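Local coordinates for hyaluronidase (Thermobaculum terrenum, PDB 5DIY), which probably removes O-linked N-acetylglucosamine from proteins by hydrolysis as a family 84 glycoside hydrolase, here carrying a mutation at its predicted proton donor, at residues Trp375-Ala389 with Phe432-Leu445. Residues are numbered along the deposited sequence; the frame is centred on the assembly and turned at random.
Sequences WLEEYKLWTDYLDQA and FRTRVCGDVVRNFL
Glu378 reaches from helix 373-398 into the loop that precedes helix 440-451, and its side chain illustrates how one carboxylate can organise an irregular stretch of backbone. Its CB rests 3.8 Å from CG1 of Val436. CG then lies over one face of the Phe432 ring in a CH-pi contact, and the carboxylate continues stacked on that ring, their planes 15° apart. At the tip, OE2 accepts the backbone N-H of Arg433 at 2.9 Å on its syn side, while OE1 takes two donors from Thr434: the backbone N on its syn lone pair and, at 2.7 Å, OG1 on the anti side. Arg433 N and OG1 both stand somewhat out of the carboxylate plane. Thr434 meanwhile lays CG2 over the five-membered ring of Trp375, whose NE1 bonds to the carbonyl of Pro233.

One turn on, Trp382 lies between Phe432 on one face and Cys437 and Val441 on the other. An edge of Phe432 meets the first face, with CE2 of Phe432 3.5 Å from CE2 of Trp382. With CG anti to the carbonyl carbon (chi1 -76°), the indole turns its six-membered ring toward Val441 and Arg442, and NE1 donates to a water that in turn donates to the carbonyl oxygens of Thr434 and Val436. Cut back to an alanine, this position would probably leave a gap between Phe432 and Val441 and the water without its indole donor. Farther along, Leu445 fits as a knob among Trp382, Tyr385, Leu386 and Ala389. Within this helical region beyond the barrel, three direct bonds to one carboxylate and a water bridge thus probably fix the loop's course, while apolar contacts join the two helices.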
loop_
_atom_site.group_PDB
_atom_site.type_symbol
_atom_site.label_atom_id
_atom_site.label_comp_id
_atom_site.label_asym_id
_atom_site.label_seq_id
_atom_site.Cartn_x
_atom_site.Cartn_y
_atom_site.Cartn_z
ATOM N N TRP C 375 -1.459 -0.769 -15.278
ATOM C CA TRP C 375 -2.738 -0.181 -14.905
ATOM C C TRP C 375 -3.299 0.640 -16.061
ATOM O O TRP C 375 -4.496 0.586 -16.315
ATOM C CB TRP C 375 -2.611 0.656 -13.623
ATOM C CG TRP C 375 -2.442 -0.195 -12.396
ATOM C CD1 TRP C 375 -3.437 -0.674 -11.592
ATOM C CD2 TRP C 375 -1.213 -0.685 -11.841
ATOM N NE1 TRP C 375 -2.908 -1.423 -10.572
ATOM C CE2 TRP C 375 -1.544 -1.450 -10.702
ATOM C CE3 TRP C 375 0.137 -0.542 -12.188
ATOM C CZ2 TRP C 375 -0.573 -2.068 -9.903
ATOM C CZ3 TRP C 375 1.104 -1.165 -11.396
ATOM C CH2 TRP C 375 0.740 -1.919 -10.269
ATOM N N LEU C 376 -2.435 1.381 -16.760
ATOM C CA LEU C 376 -2.838 2.115 -17.972
ATOM C C LEU C 376 -3.365 1.196 -19.079
ATOM O O LEU C 376 -4.372 1.502 -19.708
ATOM C CB LEU C 376 -1.682 2.957 -18.524
ATOM C CG LEU C 376 -1.236 4.188 -17.731
ATOM C CD1 LEU C 376 0.077 4.724 -18.290
ATOM C CD2 LEU C 376 -2.303 5.273 -17.751
ATOM N N GLU C 377 -2.682 0.074 -19.302
ATOM C CA GLU C 377 -3.079 -0.890 -20.331
ATOM C C GLU C 377 -4.468 -1.463 -20.077
ATOM O O GLU C 377 -5.316 -1.469 -20.972
ATOM C CB GLU C 377 -2.060 -2.033 -20.431
ATOM C CG GLU C 377 -0.761 -1.638 -21.128
ATOM C CD GLU C 377 0.305 -2.730 -21.090
ATOM O OE1 GLU C 377 0.069 -3.806 -20.504
ATOM O OE2 GLU C 377 1.402 -2.507 -21.647
ATOM N N GLU C 378 -4.694 -1.944 -18.855
ATOM C CA GLU C 378 -6.002 -2.485 -18.483
ATOM C C GLU C 378 -7.093 -1.405 -18.384
ATOM O O GLU C 378 -8.251 -1.689 -18.668
ATOM C CB GLU C 378 -5.906 -3.350 -17.219
ATOM C CG GLU C 378 -5.482 -4.771 -17.567
ATOM C CD GLU C 378 -4.977 -5.599 -16.403
ATOM O OE1 GLU C 378 -5.305 -5.314 -15.230
ATOM O OE2 GLU C 378 -4.261 -6.580 -16.668
ATOM N N TYR C 379 -6.717 -0.175 -18.025
ATOM C CA TYR C 379 -7.634 0.975 -18.089
ATOM C C TYR C 379 -8.173 1.195 -19.510
ATOM O O TYR C 379 -9.386 1.336 -19.703
ATOM C CB TYR C 379 -6.922 2.232 -17.595
ATOM C CG TYR C 379 -7.764 3.480 -17.455
ATOM C CD1 TYR C 379 -8.613 3.647 -16.366
ATOM C CD2 TYR C 379 -7.664 4.528 -18.376
ATOM C CE1 TYR C 379 -9.352 4.806 -16.207
ATOM C CE2 TYR C 379 -8.407 5.691 -18.224
ATOM C CZ TYR C 379 -9.247 5.827 -17.138
ATOM O OH TYR C 379 -9.991 6.969 -16.980
ATOM N N LYS C 380 -7.276 1.216 -20.498
ATOM C CA LYS C 380 -7.696 1.322 -21.904
ATOM C C LYS C 380 -8.602 0.166 -22.319
ATOM O O LYS C 380 -9.611 0.385 -22.979
ATOM C CB LYS C 380 -6.498 1.424 -22.872
ATOM C CG LYS C 380 -6.899 1.254 -24.336
ATOM C CD LYS C 380 -6.016 2.005 -25.312
ATOM C CE LYS C 380 -6.596 1.923 -26.724
ATOM N NZ LYS C 380 -6.709 0.515 -27.207
ATOM N N LEU C 381 -8.237 -1.057 -21.950
ATOM C CA LEU C 381 -9.081 -2.218 -22.248
ATOM C C LEU C 381 -10.514 -2.046 -21.714
ATOM O O LEU C 381 -11.475 -2.232 -22.460
ATOM C CB LEU C 381 -8.447 -3.517 -21.720
ATOM C CG LEU C 381 -7.585 -4.383 -22.665
ATOM C CD1 LEU C 381 -6.913 -3.607 -23.796
ATOM C CD2 LEU C 381 -6.557 -5.188 -21.881
ATOM N N TRP C 382 -10.658 -1.663 -20.443
ATOM C CA TRP C 382 -12.002 -1.446 -19.870
ATOM C C TRP C 382 -12.761 -0.371 -20.651
ATOM O O TRP C 382 -13.965 -0.484 -20.851
ATOM C CB TRP C 382 -11.938 -1.060 -18.382
ATOM C CG TRP C 382 -11.648 -2.190 -17.418
ATOM C CD1 TRP C 382 -10.619 -2.251 -16.528
ATOM C CD2 TRP C 382 -12.415 -3.386 -17.225
ATOM N NE1 TRP C 382 -10.681 -3.418 -15.803
ATOM C CE2 TRP C 382 -11.777 -4.131 -16.208
ATOM C CE3 TRP C 382 -13.572 -3.907 -17.820
ATOM C CZ2 TRP C 382 -12.258 -5.372 -15.772
ATOM C CZ3 TRP C 382 -14.049 -5.140 -17.386
ATOM C CH2 TRP C 382 -13.391 -5.858 -16.371
ATOM N N THR C 383 -12.036 0.654 -21.101
ATOM C CA THR C 383 -12.583 1.724 -21.942
ATOM C C THR C 383 -13.055 1.210 -23.309
ATOM O O THR C 383 -14.140 1.586 -23.767
ATOM C CB THR C 383 -11.548 2.854 -22.138
ATOM O OG1 THR C 383 -10.969 3.198 -20.868
ATOM C CG2 THR C 383 -12.185 4.092 -22.771
ATOM N N ASP C 384 -12.253 0.352 -23.944
ATOM C CA ASP C 384 -12.643 -0.310 -25.200
ATOM C C ASP C 384 -13.950 -1.081 -25.029
ATOM O O ASP C 384 -14.804 -1.077 -25.919
ATOM C CB ASP C 384 -11.564 -1.298 -25.695
ATOM C CG ASP C 384 -10.285 -0.618 -26.174
ATOM O OD1 ASP C 384 -10.309 0.552 -26.591
ATOM O OD2 ASP C 384 -9.234 -1.284 -26.136
ATOM N N TYR C 385 -14.113 -1.730 -23.877
ATOM C CA TYR C 385 -15.291 -2.569 -23.638
ATOM C C TYR C 385 -16.542 -1.716 -23.396
ATOM O O TYR C 385 -17.628 -2.056 -23.878
ATOM C CB TYR C 385 -15.060 -3.549 -22.482
ATOM C CG TYR C 385 -13.783 -4.371 -22.552
ATOM C CD1 TYR C 385 -13.060 -4.536 -23.751
ATOM C CD2 TYR C 385 -13.302 -5.013 -21.413
ATOM C CE1 TYR C 385 -11.895 -5.291 -23.791
ATOM C CE2 TYR C 385 -12.146 -5.775 -21.449
ATOM C CZ TYR C 385 -11.442 -5.908 -22.638
ATOM O OH TYR C 385 -10.290 -6.666 -22.665
ATOM N N LEU C 386 -16.390 -0.612 -22.665
ATOM C CA LEU C 386 -17.490 0.341 -22.475
ATOM C C LEU C 386 -17.995 0.910 -23.798
ATOM O O LEU C 386 -19.192 1.116 -23.968
ATOM C CB LEU C 386 -17.071 1.497 -21.565
ATOM C CG LEU C 386 -17.017 1.193 -20.072
ATOM C CD1 LEU C 386 -16.368 2.362 -19.339
ATOM C CD2 LEU C 386 -18.410 0.919 -19.517
ATOM N N ASP C 387 -17.066 1.169 -24.713
ATOM C CA ASP C 387 -17.381 1.621 -26.064
ATOM C C ASP C 387 -18.305 0.635 -26.797
ATOM O O ASP C 387 -19.264 1.037 -27.453
ATOM C CB ASP C 387 -16.078 1.829 -26.858
ATOM C CG ASP C 387 -16.200 2.882 -27.946
ATOM O OD1 ASP C 387 -17.250 3.555 -28.062
ATOM O OD2 ASP C 387 -15.218 3.040 -28.703
ATOM N N GLN C 388 -18.024 -0.658 -26.658
ATOM C CA GLN C 388 -18.899 -1.699 -27.197
ATOM C C GLN C 388 -20.248 -1.805 -26.467
ATOM O O GLN C 388 -21.256 -2.127 -27.093
ATOM C CB GLN C 388 -18.177 -3.049 -27.229
ATOM C CG GLN C 388 -16.975 -3.058 -28.174
ATOM C CD GLN C 388 -17.365 -2.836 -29.621
ATOM O OE1 GLN C 388 -18.368 -3.371 -30.084
ATOM N NE2 GLN C 388 -16.583 -2.034 -30.334
ATOM N N ALA C 389 -20.274 -1.531 -25.162
ATOM C CA ALA C 389 -21.550 -1.427 -24.427
ATOM C C ALA C 389 -22.417 -0.283 -24.956
ATOM O O ALA C 389 -23.635 -0.425 -25.065
ATOM C CB ALA C 389 -21.310 -1.255 -22.934
ATOM N N PHE C 432 -7.295 -10.319 -15.870
ATOM C CA PHE C 432 -6.635 -9.024 -15.656
ATOM C C PHE C 432 -5.769 -9.093 -14.405
ATOM O O PHE C 432 -6.166 -9.690 -13.417
ATOM C CB PHE C 432 -7.661 -7.873 -15.543
ATOM C CG PHE C 432 -8.150 -7.332 -16.873
ATOM C CD1 PHE C 432 -7.987 -8.036 -18.073
ATOM C CD2 PHE C 432 -8.809 -6.105 -16.914
ATOM C CE1 PHE C 432 -8.463 -7.518 -19.270
ATOM C CE2 PHE C 432 -9.276 -5.584 -18.112
ATOM C CZ PHE C 432 -9.105 -6.292 -19.291
ATOM N N ARG C 433 -4.578 -8.508 -14.483
ATOM C CA ARG C 433 -3.599 -8.525 -13.392
ATOM C C ARG C 433 -3.809 -7.406 -12.370
ATOM O O ARG C 433 -3.367 -7.536 -11.224
ATOM C CB ARG C 433 -2.177 -8.407 -13.948
ATOM C CG ARG C 433 -1.753 -9.534 -14.886
ATOM C CD ARG C 433 -0.791 -9.002 -15.938
ATOM N NE ARG C 433 -0.069 -10.046 -16.662
ATOM C CZ ARG C 433 0.732 -9.832 -17.710
ATOM N NH1 ARG C 433 0.929 -8.599 -18.188
ATOM N NH2 ARG C 433 1.350 -10.861 -18.288
ATOM N N THR C 434 -4.454 -6.312 -12.778
ATOM C CA THR C 434 -4.663 -5.162 -11.893
ATOM C C THR C 434 -6.112 -5.017 -11.469
ATOM O O THR C 434 -7.013 -5.624 -12.057
ATOM C CB THR C 434 -4.237 -3.833 -12.539
ATOM O OG1 THR C 434 -5.254 -3.364 -13.434
ATOM C CG2 THR C 434 -2.897 -3.959 -13.262
ATOM N N ARG C 435 -6.317 -4.183 -10.453
ATOM C CA ARG C 435 -7.642 -3.866 -9.929
ATOM C C ARG C 435 -8.097 -2.471 -10.382
ATOM O O ARG C 435 -8.872 -1.803 -9.685
ATOM C CB ARG C 435 -7.630 -3.979 -8.394
ATOM C CG ARG C 435 -9.017 -3.981 -7.755
ATOM C CD ARG C 435 -9.307 -5.185 -6.880
ATOM N NE ARG C 435 -8.983 -4.970 -5.473
ATOM C CZ ARG C 435 -9.809 -5.090 -4.424
ATOM N NH1 ARG C 435 -11.093 -5.415 -4.544
ATOM N NH2 ARG C 435 -9.319 -4.880 -3.210
ATOM N N VAL C 436 -7.627 -2.026 -11.550
ATOM C CA VAL C 436 -8.098 -0.762 -12.127
ATOM C C VAL C 436 -9.597 -0.869 -12.439
ATOM O O VAL C 436 -10.059 -1.893 -12.937
ATOM C CB VAL C 436 -7.274 -0.340 -13.372
ATOM C CG1 VAL C 436 -7.533 -1.243 -14.570
ATOM C CG2 VAL C 436 -7.538 1.117 -13.726
ATOM N N CYS C 437 -10.336 0.179 -12.080
ATOM C CA CYS C 437 -11.805 0.245 -12.168
ATOM C C CYS C 437 -12.550 -0.722 -11.232
ATOM O O CYS C 437 -13.767 -0.897 -11.364
ATOM C CB CYS C 437 -12.294 0.068 -13.616
ATOM S SG CYS C 437 -11.449 1.091 -14.842
ATOM N N GLY C 438 -11.844 -1.305 -10.259
ATOM C CA GLY C 438 -12.394 -2.381 -9.438
ATOM C C GLY C 438 -13.104 -3.422 -10.281
ATOM O O GLY C 438 -12.644 -3.771 -11.379
ATOM N N ASP C 439 -14.241 -3.894 -9.775
ATOM C CA ASP C 439 -15.182 -4.681 -10.560
ATOM C C ASP C 439 -16.388 -3.848 -11.018
ATOM O O ASP C 439 -17.414 -4.391 -11.403
ATOM C CB ASP C 439 -15.619 -5.891 -9.742
ATOM C CG ASP C 439 -14.488 -6.882 -9.546
ATOM O OD1 ASP C 439 -14.135 -7.595 -10.510
ATOM O OD2 ASP C 439 -13.933 -6.930 -8.440
ATOM N N VAL C 440 -16.246 -2.525 -11.020
ATOM C CA VAL C 440 -17.376 -1.643 -11.311
ATOM C C VAL C 440 -17.707 -1.693 -12.807
ATOM O O VAL C 440 -18.865 -1.859 -13.179
ATOM C CB VAL C 440 -17.106 -0.184 -10.876
ATOM C CG1 VAL C 440 -18.329 0.686 -11.145
ATOM C CG2 VAL C 440 -16.725 -0.123 -9.399
ATOM N N VAL C 441 -16.693 -1.569 -13.656
ATOM C CA VAL C 441 -16.910 -1.655 -15.104
ATOM C C VAL C 441 -17.322 -3.082 -15.460
ATOM O O VAL C 441 -18.271 -3.280 -16.214
ATOM C CB VAL C 441 -15.683 -1.189 -15.911
ATOM C CG1 VAL C 441 -15.916 -1.365 -17.409
ATOM C CG2 VAL C 441 -15.384 0.270 -15.615
ATOM N N ARG C 442 -16.638 -4.070 -14.880
ATOM C CA ARG C 442 -17.014 -5.480 -15.045
ATOM C C ARG C 442 -18.501 -5.712 -14.804
ATOM O O ARG C 442 -19.201 -6.235 -15.685
ATOM C CB ARG C 442 -16.205 -6.372 -14.103
ATOM C CG ARG C 442 -16.371 -7.865 -14.338
ATOM C CD ARG C 442 -15.808 -8.671 -13.176
ATOM N NE ARG C 442 -14.367 -8.478 -13.067
ATOM C CZ ARG C 442 -13.446 -9.099 -13.802
ATOM N NH1 ARG C 442 -13.791 -9.993 -14.719
ATOM N NH2 ARG C 442 -12.158 -8.823 -13.610
ATOM N N ASN C 443 -18.980 -5.308 -13.623
ATOM C CA ASN C 443 -20.378 -5.554 -13.233
ATOM C C ASN C 443 -21.362 -4.817 -14.145
ATOM O O ASN C 443 -22.427 -5.338 -14.444
ATOM C CB ASN C 443 -20.641 -5.190 -11.758
ATOM C CG ASN C 443 -19.837 -6.036 -10.767
ATOM O OD1 ASN C 443 -19.394 -7.145 -11.064
ATOM N ND2 ASN C 443 -19.650 -5.499 -9.568
ATOM N N PHE C 444 -20.991 -3.620 -14.598
ATOM C CA PHE C 444 -21.807 -2.886 -15.559
ATOM C C PHE C 444 -21.915 -3.652 -16.876
ATOM O O PHE C 444 -23.009 -3.834 -17.391
ATOM C CB PHE C 444 -21.258 -1.474 -15.805
ATOM C CG PHE C 444 -22.046 -0.684 -16.823
ATOM C CD1 PHE C 444 -23.347 -0.271 -16.541
ATOM C CD2 PHE C 444 -21.484 -0.349 -18.060
ATOM C CE1 PHE C 444 -24.082 0.459 -17.474
ATOM C CE2 PHE C 444 -22.211 0.373 -19.000
ATOM C CZ PHE C 444 -23.513 0.778 -18.708
ATOM N N LEU C 445 -20.781 -4.115 -17.391
ATOM C CA LEU C 445 -20.747 -4.887 -18.639
ATOM C C LEU C 445 -21.523 -6.205 -18.551
ATOM O O LEU C 445 -22.246 -6.573 -19.491
ATOM C CB LEU C 445 -19.292 -5.121 -19.089
ATOM C CG LEU C 445 -18.547 -3.842 -19.496
ATOM C CD1 LEU C 445 -17.060 -4.095 -19.707
ATOM C CD2 LEU C 445 -19.166 -3.204 -20.730
HETATM O O HOH W 1 -9.479 -4.616 -13.378
#